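Side-chain contacts in glyoxalase family protein (Enterococcus faecalis, PDB 2P25), which is of unknown function but belongs to the glyoxalase/bleomycin resistance protein/dioxygenase superfamily and forms a two-chain assembly: residues A18-Y23 with L32-R37; N12-Q17 with D116-P121. One frame throughout, in Å; residues are numbered along the deposited sequence.

Contact 1: A18-Y23 with L32-R37; sequences ATKNFY and LRENHR
Lys20 and Glu34 make the whole of this contact. The ammonium of Lys20 lies 3.6 Å from Glu34, measured from NZ to OE1. This is a long salt bridge, not a hydrogen bond. Lys20 CE is almost as near, 3.7 Å from OE1 of Glu34. The two side chains cross obliquely, and the lysine end touches the carboxylate at one oxygen. The two backbones stay far apart, with CA of Lys20 11.2 Å from CA of Glu34. The side chains span that gap in different ways. Glu34 starts toward the helix and is stretched out, with CG opposite the backbone N (chi1 177°) and CD continuing the line. Lys20 is bent at chi2 and again at chi4, which swings its end toward the strand.

The stronger polar partner of both groups is the hydroxyl of Tyr16. It is hydrogen-bonded to Lys20 NZ and to Glu34 OE1, and so bridges the two charges. The other carboxylate oxygen is held within the strand. His36 NE2 donates to Glu34 OE2 over 3.0 Å, and the bond is nearly straight at 165°. It uses the anti lone pair of OE2, and the oxygen lies close to the imidazole plane. Each oxygen of Glu34 therefore has its own partners, which should limit rotation of the carboxylate. The nearby ammonium probably favours its charged form.

This is a surface contact. It ties helix 16-26 to strand 30-37, an outermost strand of its four-stranded sheet within the chain. Leu45 of the adjacent strand 42-49 touches both Lys20 and Glu34. On the helix, Thr19 and Tyr23 touch Ile56 of strand 52-58, so the helix packs against the sheet through these two residues.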
ATOM      1  N   ALA A  18       0.118  -3.576  20.110  1.00 18.27           N
ATOM      2  CA  ALA A  18      -0.111  -4.571  19.043  1.00 18.23           C
ATOM      3  C   ALA A  18       0.785  -4.289  17.828  1.00 17.36           C
ATOM      4  O   ALA A  18       1.350  -5.203  17.220  1.00 18.12           O
ATOM      5  CB  ALA A  18      -1.566  -4.534  18.620  1.00 18.05           C
ATOM      6  N   THR A  19       0.908  -3.005  17.497  1.00 16.70           N
ATOM      7  CA  THR A  19       1.661  -2.535  16.330  1.00 17.12           C
ATOM      8  C   THR A  19       3.159  -2.797  16.549  1.00 16.98           C
ATOM      9  O   THR A  19       3.843  -3.338  15.667  1.00 17.76           O
ATOM     10  CB  THR A  19       1.395  -1.040  16.057  1.00 15.99           C
ATOM     11  OG1 THR A  19      -0.001  -0.836  15.780  1.00 15.68           O
ATOM     12  CG2 THR A  19       2.203  -0.561  14.848  1.00 17.27           C
ATOM     13  N   LYS A  20       3.676  -2.459  17.732  1.00 17.00           N
ATOM     14  CA  LYS A  20       5.096  -2.749  18.023  1.00 18.24           C
ATOM     15  C   LYS A  20       5.365  -4.261  18.033  1.00 18.56           C
ATOM     16  O   LYS A  20       6.359  -4.725  17.466  1.00 18.65           O
ATOM     17  CB  LYS A  20       5.538  -2.125  19.365  1.00 18.66           C
ATOM     18  CG  LYS A  20       5.556  -0.597  19.400  1.00 20.86           C
ATOM     19  CD  LYS A  20       6.593  -0.040  18.443  1.00 26.83           C
ATOM     20  CE  LYS A  20       7.041   1.387  18.820  1.00 28.85           C
ATOM     21  NZ  LYS A  20       8.011   1.426  19.959  1.00 29.29           N
ATOM     22  N   ASN A  21       4.471  -5.031  18.658  1.00 18.75           N
ATOM     23  CA  ASN A  21       4.671  -6.479  18.761  1.00 20.14           C
ATOM     24  C   ASN A  21       4.733  -7.099  17.361  1.00 19.69           C
ATOM     25  O   ASN A  21       5.610  -7.918  17.068  1.00 20.97           O
ATOM     26  CB  ASN A  21       3.542  -7.068  19.601  1.00 21.36           C
ATOM     27  CG  ASN A  21       3.676  -8.554  19.825  1.00 26.18           C
ATOM     28  OD1 ASN A  21       4.622  -9.032  20.475  1.00 31.21           O
ATOM     29  ND2 ASN A  21       2.707  -9.304  19.312  1.00 32.14           N
ATOM     30  N   PHE A  22       3.848  -6.660  16.479  1.00 18.49           N
ATOM     31  CA  PHE A  22       3.739  -7.264  15.150  1.00 18.56           C
ATOM     32  C   PHE A  22       4.794  -6.732  14.179  1.00 18.69           C
ATOM     33  O   PHE A  22       5.605  -7.496  13.645  1.00 19.41           O
ATOM     34  CB  PHE A  22       2.324  -7.043  14.598  1.00 18.79           C
ATOM     35  CG  PHE A  22       2.059  -7.750  13.290  1.00 17.99           C
ATOM     36  CD1 PHE A  22       1.536  -9.065  13.278  1.00 18.63           C
ATOM     37  CD2 PHE A  22       2.285  -7.097  12.079  1.00 17.57           C
ATOM     38  CE1 PHE A  22       1.259  -9.715  12.042  1.00 18.59           C
ATOM     39  CE2 PHE A  22       2.006  -7.719  10.834  1.00 17.79           C
ATOM     40  CZ  PHE A  22       1.519  -9.056  10.820  1.00 18.91           C
ATOM     41  N   TYR A  23       4.785  -5.430  13.923  1.00 18.44           N
ATOM     42  CA  TYR A  23       5.671  -4.881  12.892  1.00 18.10           C
ATOM     43  C   TYR A  23       7.140  -4.785  13.285  1.00 19.49           C
ATOM     44  O   TYR A  23       8.019  -5.033  12.478  1.00 20.81           O
ATOM     45  CB  TYR A  23       5.161  -3.523  12.407  1.00 18.38           C
ATOM     46  CG  TYR A  23       3.914  -3.639  11.576  1.00 17.67           C
ATOM     47  CD1 TYR A  23       3.988  -3.990  10.238  1.00 18.19           C
ATOM     48  CD2 TYR A  23       2.637  -3.411  12.135  1.00 16.37           C
ATOM     49  CE1 TYR A  23       2.852  -4.108   9.457  1.00 17.63           C
ATOM     50  CE2 TYR A  23       1.480  -3.533  11.354  1.00 17.26           C
ATOM     51  CZ  TYR A  23       1.600  -3.867  10.016  1.00 18.49           C
ATOM     52  OH  TYR A  23       0.500  -3.987   9.196  1.00 17.16           O
ATOM     53  N   LEU A  32      12.223   4.178  12.930  1.00 18.84           N
ATOM     54  CA  LEU A  32      12.899   5.349  12.382  1.00 20.02           C
ATOM     55  C   LEU A  32      12.527   6.588  13.182  1.00 20.44           C
ATOM     56  O   LEU A  32      13.397   7.349  13.595  1.00 20.45           O
ATOM     57  CB  LEU A  32      12.510   5.544  10.916  1.00 20.93           C
ATOM     58  CG  LEU A  32      13.212   6.648  10.145  1.00 24.63           C
ATOM     59  CD1 LEU A  32      14.702   6.364  10.110  1.00 28.19           C
ATOM     60  CD2 LEU A  32      12.625   6.667   8.731  1.00 28.07           C
ATOM     61  N   ARG A  33      11.227   6.799  13.377  1.00 19.41           N
ATOM     62  CA  ARG A  33      10.752   7.891  14.214  1.00 20.59           C
ATOM     63  C   ARG A  33       9.413   7.547  14.852  1.00 19.33           C
ATOM     64  O   ARG A  33       8.667   6.735  14.323  1.00 18.44           O
ATOM     65  CB  ARG A  33      10.751   9.243  13.460  1.00 21.34           C
ATOM     66  CG  ARG A  33       9.737   9.424  12.384  1.00 24.79           C
ATOM     67  CD  ARG A  33       9.949  10.801  11.684  1.00 25.55           C
ATOM     68  NE  ARG A  33      11.216  10.846  10.953  1.00 29.62           N
ATOM     69  CZ  ARG A  33      11.422  10.259   9.765  1.00 32.52           C
ATOM     70  NH1 ARG A  33      12.609  10.351   9.178  1.00 34.06           N
ATOM     71  NH2 ARG A  33      10.445   9.583   9.159  1.00 33.12           N
ATOM     72  N   GLU A  34       9.119   8.152  15.996  1.00 18.09           N
ATOM     73  CA  GLU A  34       7.815   8.004  16.655  1.00 19.42           C
ATOM     74  C   GLU A  34       7.432   9.362  17.200  1.00 19.02           C
ATOM     75  O   GLU A  34       8.222   9.980  17.902  1.00 17.57           O
ATOM     76  CB  GLU A  34       7.837   6.987  17.825  1.00 19.39           C
ATOM     77  CG  GLU A  34       6.453   6.905  18.548  1.00 23.22           C
ATOM     78  CD  GLU A  34       6.365   5.924  19.733  1.00 22.16           C
ATOM     79  OE1 GLU A  34       7.091   4.929  19.734  1.00 24.38           O
ATOM     80  OE2 GLU A  34       5.527   6.158  20.644  1.00 29.18           O
ATOM     81  N   ASN A  35       6.236   9.837  16.859  1.00 19.78           N
ATOM     82  CA  ASN A  35       5.764  11.129  17.355  1.00 21.39           C
ATOM     83  C   ASN A  35       4.267  11.139  17.590  1.00 23.69           C
ATOM     84  O   ASN A  35       3.518  10.604  16.785  1.00 22.59           O
ATOM     85  CB  ASN A  35       6.080  12.226  16.339  1.00 21.49           C
ATOM     86  CG  ASN A  35       7.555  12.559  16.278  1.00 21.26           C
ATOM     87  OD1 ASN A  35       8.079  13.282  17.134  1.00 20.99           O
ATOM     88  ND2 ASN A  35       8.234  12.030  15.259  1.00 20.63           N
ATOM     89  N   HIS A  36       3.837  11.806  18.656  1.00 25.71           N
ATOM     90  CA  HIS A  36       2.413  11.863  19.015  1.00 29.20           C
ATOM     91  C   HIS A  36       1.824  13.159  18.482  1.00 30.91           C
ATOM     92  O   HIS A  36       2.363  14.236  18.738  1.00 31.57           O
ATOM     93  CB  HIS A  36       2.269  11.735  20.540  1.00 29.57           C
ATOM     94  CG  HIS A  36       2.859  10.468  21.093  1.00 31.32           C
ATOM     95  ND1 HIS A  36       2.531   9.965  22.336  1.00 33.91           N
ATOM     96  CD2 HIS A  36       3.743   9.589  20.555  1.00 32.78           C
ATOM     97  CE1 HIS A  36       3.196   8.840  22.543  1.00 34.55           C
ATOM     98  NE2 HIS A  36       3.936   8.588  21.476  1.00 33.12           N
ATOM     99  N   ARG A  37       0.751  13.063  17.712  1.00 32.88           N
ATOM    100  CA  ARG A  37       0.170  14.246  17.092  1.00 35.72           C
ATOM    101  C   ARG A  37      -1.103  14.637  17.843  1.00 37.68           C
ATOM    102  O   ARG A  37      -2.170  14.087  17.565  1.00 37.93           O
ATOM    103  CB  ARG A  37      -0.128  13.987  15.615  1.00 35.78           C
ATOM    104  CG  ARG A  37       1.062  13.471  14.824  1.00 35.95           C
ATOM    105  CD  ARG A  37       0.602  12.542  13.733  1.00 40.51           C
ATOM    106  NE  ARG A  37       0.497  13.183  12.434  1.00 41.84           N
ATOM    107  CZ  ARG A  37      -0.520  13.046  11.586  1.00 42.67           C
ATOM    108  NH1 ARG A  37      -1.568  12.278  11.877  1.00 41.52           N
ATOM    109  NH2 ARG A  37      -0.484  13.688  10.427  1.00 42.27           N
TER

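Contact 2: N12-Q17 with D116-P121; sequences NASNYQ and DPDGLP
Asp118 reaches from a tight turn to the backbone and side chain of Ser14. Its CB points toward segment 12-17, and CG lies beside its own backbone N (chi1 -67°). CG comes within 3.4 Å of Ser14 OG. Beyond it the two oxygens divide the work. OD1 accepts from Ser14 OG at 2.7 Å, through the lone pair on the side of the other oxygen. OD2 accepts from Ser14 N at 2.9 Å, with the donor 37° out of the carboxylate plane. OD2 also lies 3.3 Å from Ala13 CA and takes a hydrogen bond from a water that is weakly bonded to Asn15 N. One serine is thus gripped through both its amide and its hydroxyl.

Asp116 shapes the turn that presents Asp118. Its OD1 accepts from Asp118 N and Leu120 N, which approach from opposite faces of the carboxylate. A second water donates to both Asp116 OD2 and Asn12 O, adding another bridge between the segments. Leu72 of the second subunit packs on Ser14 and Asp118. The arrangement combines an Asx turn with a type I beta turn, here joining a strand-to-helix connection to a loop between two strands.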
ATOM      1  N   ASN A  12      -3.068   2.370   8.682  1.00 15.65           N
ATOM      2  CA  ASN A  12      -3.833   2.810   9.871  1.00 15.09           C
ATOM      3  C   ASN A  12      -4.011   1.595  10.778  1.00 15.32           C
ATOM      4  O   ASN A  12      -4.484   0.559  10.310  1.00 15.27           O
ATOM      5  CB  ASN A  12      -5.237   3.338   9.474  1.00 15.33           C
ATOM      6  CG  ASN A  12      -5.182   4.631   8.677  1.00 16.82           C
ATOM      7  OD1 ASN A  12      -4.197   5.363   8.746  1.00 16.53           O
ATOM      8  ND2 ASN A  12      -6.261   4.930   7.917  1.00 17.72           N
ATOM      9  N   ALA A  13      -3.607   1.735  12.047  1.00 14.54           N
ATOM     10  CA  ALA A  13      -3.659   0.660  13.029  1.00 14.87           C
ATOM     11  C   ALA A  13      -4.395   1.144  14.269  1.00 16.01           C
ATOM     12  O   ALA A  13      -4.453   2.370  14.534  1.00 15.87           O
ATOM     13  CB  ALA A  13      -2.234   0.213  13.421  1.00 15.92           C
ATOM     14  N   SER A  14      -4.907   0.191  15.062  1.00 14.82           N
ATOM     15  CA  SER A  14      -5.762   0.585  16.207  1.00 15.74           C
ATOM     16  C   SER A  14      -5.040   0.688  17.544  1.00 15.79           C
ATOM     17  O   SER A  14      -5.453   1.453  18.420  1.00 17.61           O
ATOM     18  CB  SER A  14      -6.927  -0.399  16.390  1.00 16.00           C
ATOM     19  OG  SER A  14      -6.410  -1.673  16.733  1.00 18.16           O
ATOM     20  N   ASN A  15      -3.983  -0.090  17.724  1.00 16.11           N
ATOM     21  CA  ASN A  15      -3.408  -0.256  19.054  1.00 17.26           C
ATOM     22  C   ASN A  15      -1.891  -0.204  19.030  1.00 17.53           C
ATOM     23  O   ASN A  15      -1.247  -0.913  18.254  1.00 16.86           O
ATOM     24  CB  ASN A  15      -3.893  -1.600  19.622  1.00 18.03           C
ATOM     25  CG  ASN A  15      -3.355  -1.885  21.030  1.00 18.87           C
ATOM     26  OD1 ASN A  15      -2.243  -2.416  21.214  1.00 18.91           O
ATOM     27  ND2 ASN A  15      -4.152  -1.543  22.023  1.00 22.54           N
ATOM     28  N   TYR A  16      -1.318   0.605  19.923  1.00 17.07           N
ATOM     29  CA  TYR A  16       0.117   0.846  19.895  1.00 17.49           C
ATOM     30  C   TYR A  16       0.931  -0.419  20.224  1.00 17.87           C
ATOM     31  O   TYR A  16       1.837  -0.785  19.475  1.00 16.66           O
ATOM     32  CB  TYR A  16       0.486   1.969  20.870  1.00 18.39           C
ATOM     33  CG  TYR A  16       1.972   2.246  20.972  1.00 19.37           C
ATOM     34  CD1 TYR A  16       2.617   3.063  20.032  1.00 20.56           C
ATOM     35  CD2 TYR A  16       2.722   1.734  22.034  1.00 20.29           C
ATOM     36  CE1 TYR A  16       3.977   3.353  20.156  1.00 20.77           C
ATOM     37  CE2 TYR A  16       4.077   1.996  22.145  1.00 20.55           C
ATOM     38  CZ  TYR A  16       4.694   2.808  21.212  1.00 21.58           C
ATOM     39  OH  TYR A  16       6.040   3.097  21.336  1.00 22.47           O
ATOM     40  N   GLN A  17       0.614  -1.088  21.334  1.00 17.86           N
ATOM     41  CA  GLN A  17       1.432  -2.264  21.705  1.00 19.34           C
ATOM     42  C   GLN A  17       1.314  -3.395  20.671  1.00 18.41           C
ATOM     43  O   GLN A  17       2.300  -4.076  20.363  1.00 17.94           O
ATOM     44  CB  GLN A  17       1.154  -2.749  23.142  1.00 20.74           C
ATOM     45  CG  GLN A  17       2.255  -3.691  23.697  1.00 26.80           C
ATOM     46  CD  GLN A  17       3.704  -3.205  23.408  1.00 31.62           C
ATOM     47  OE1 GLN A  17       4.106  -2.081  23.775  1.00 33.27           O
ATOM     48  NE2 GLN A  17       4.480  -4.058  22.736  1.00 32.99           N
ATOM     49  N   ASP A 116      -2.357  -8.597   9.557  1.00 17.42           N
ATOM     50  CA  ASP A 116      -1.890  -7.776  10.681  1.00 16.79           C
ATOM     51  C   ASP A 116      -2.947  -7.780  11.803  1.00 16.27           C
ATOM     52  O   ASP A 116      -4.020  -8.383  11.651  1.00 17.30           O
ATOM     53  CB  ASP A 116      -1.375  -6.398  10.180  1.00 15.63           C
ATOM     54  CG  ASP A 116      -2.427  -5.263  10.260  1.00 17.11           C
ATOM     55  OD1 ASP A 116      -3.616  -5.510  10.447  1.00 16.01           O
ATOM     56  OD2 ASP A 116      -1.996  -4.092  10.130  1.00 17.27           O
ATOM     57  N   PRO A 117      -2.625  -7.190  12.961  1.00 17.03           N
ATOM     58  CA  PRO A 117      -3.516  -7.260  14.113  1.00 17.46           C
ATOM     59  C   PRO A 117      -4.913  -6.701  13.849  1.00 17.09           C
ATOM     60  O   PRO A 117      -5.854  -7.035  14.602  1.00 18.38           O
ATOM     61  CB  PRO A 117      -2.788  -6.409  15.174  1.00 17.27           C
ATOM     62  CG  PRO A 117      -1.280  -6.619  14.795  1.00 18.34           C
ATOM     63  CD  PRO A 117      -1.337  -6.531  13.282  1.00 16.43           C
ATOM     64  N   ASP A 118      -5.027  -5.799  12.869  1.00 16.30           N
ATOM     65  CA  ASP A 118      -6.320  -5.212  12.462  1.00 16.44           C
ATOM     66  C   ASP A 118      -6.880  -5.845  11.183  1.00 17.02           C
ATOM     67  O   ASP A 118      -7.826  -5.320  10.559  1.00 16.92           O
ATOM     68  CB  ASP A 118      -6.180  -3.695  12.312  1.00 16.10           C
ATOM     69  CG  ASP A 118      -5.913  -3.032  13.632  1.00 17.72           C
ATOM     70  OD1 ASP A 118      -6.703  -3.238  14.585  1.00 19.04           O
ATOM     71  OD2 ASP A 118      -4.899  -2.360  13.724  1.00 14.71           O
ATOM     72  N   GLY A 119      -6.323  -6.987  10.811  1.00 17.35           N
ATOM     73  CA  GLY A 119      -6.870  -7.746   9.673  1.00 18.51           C
ATOM     74  C   GLY A 119      -6.425  -7.280   8.296  1.00 18.48           C
ATOM     75  O   GLY A 119      -7.046  -7.655   7.285  1.00 18.81           O
ATOM     76  N   LEU A 120      -5.357  -6.476   8.229  1.00 17.34           N
ATOM     77  CA  LEU A 120      -4.812  -6.064   6.934  1.00 17.46           C
ATOM     78  C   LEU A 120      -4.193  -7.277   6.260  1.00 17.14           C
ATOM     79  O   LEU A 120      -3.321  -7.914   6.857  1.00 17.15           O
ATOM     80  CB  LEU A 120      -3.731  -4.988   7.097  1.00 17.51           C
ATOM     81  CG  LEU A 120      -3.090  -4.513   5.773  1.00 18.24           C
ATOM     82  CD1 LEU A 120      -4.130  -3.948   4.737  1.00 18.22           C
ATOM     83  CD2 LEU A 120      -2.016  -3.486   6.083  1.00 20.07           C
ATOM     84  N   PRO A 121      -4.645  -7.631   5.038  1.00 17.30           N
ATOM     85  CA  PRO A 121      -3.973  -8.746   4.342  1.00 17.74           C
ATOM     86  C   PRO A 121      -2.560  -8.392   3.904  1.00 18.15           C
ATOM     87  O   PRO A 121      -2.317  -7.335   3.275  1.00 17.72           O
ATOM     88  CB  PRO A 121      -4.873  -9.010   3.108  1.00 18.26           C
ATOM     89  CG  PRO A 121      -6.196  -8.286   3.429  1.00 19.27           C
ATOM     90  CD  PRO A 121      -5.785  -7.106   4.266  1.00 18.20           C
TER
HETATM   91  O   HOH W   1      -4.187  -2.260   9.571  1.00 14.96           O
HETATM   92  O   HOH W   2      -3.472  -2.732  16.265  1.00 17.35           O

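In the fold
The centres of contacts 1 and 2 are about 11 Å apart, and both use helix 16-26. Along the chain the order is 12-17, 18-23, 32-37, 116-121, so both segments of contact 1 fall between those of contact 2. Contact 1 joins neighbouring elements of the N-terminal part. Contact 2 brings that part to the loop before strand 121-125 of the second four-stranded sheet. The contacts also meet directly. Tyr23 OH probably bonds to Asp116 OD2, and Phe22 packs on Pro117. Helix 16-26 thus lies between its own sheet and the loop leading into the second sheet, and both contacts touch the second subunit.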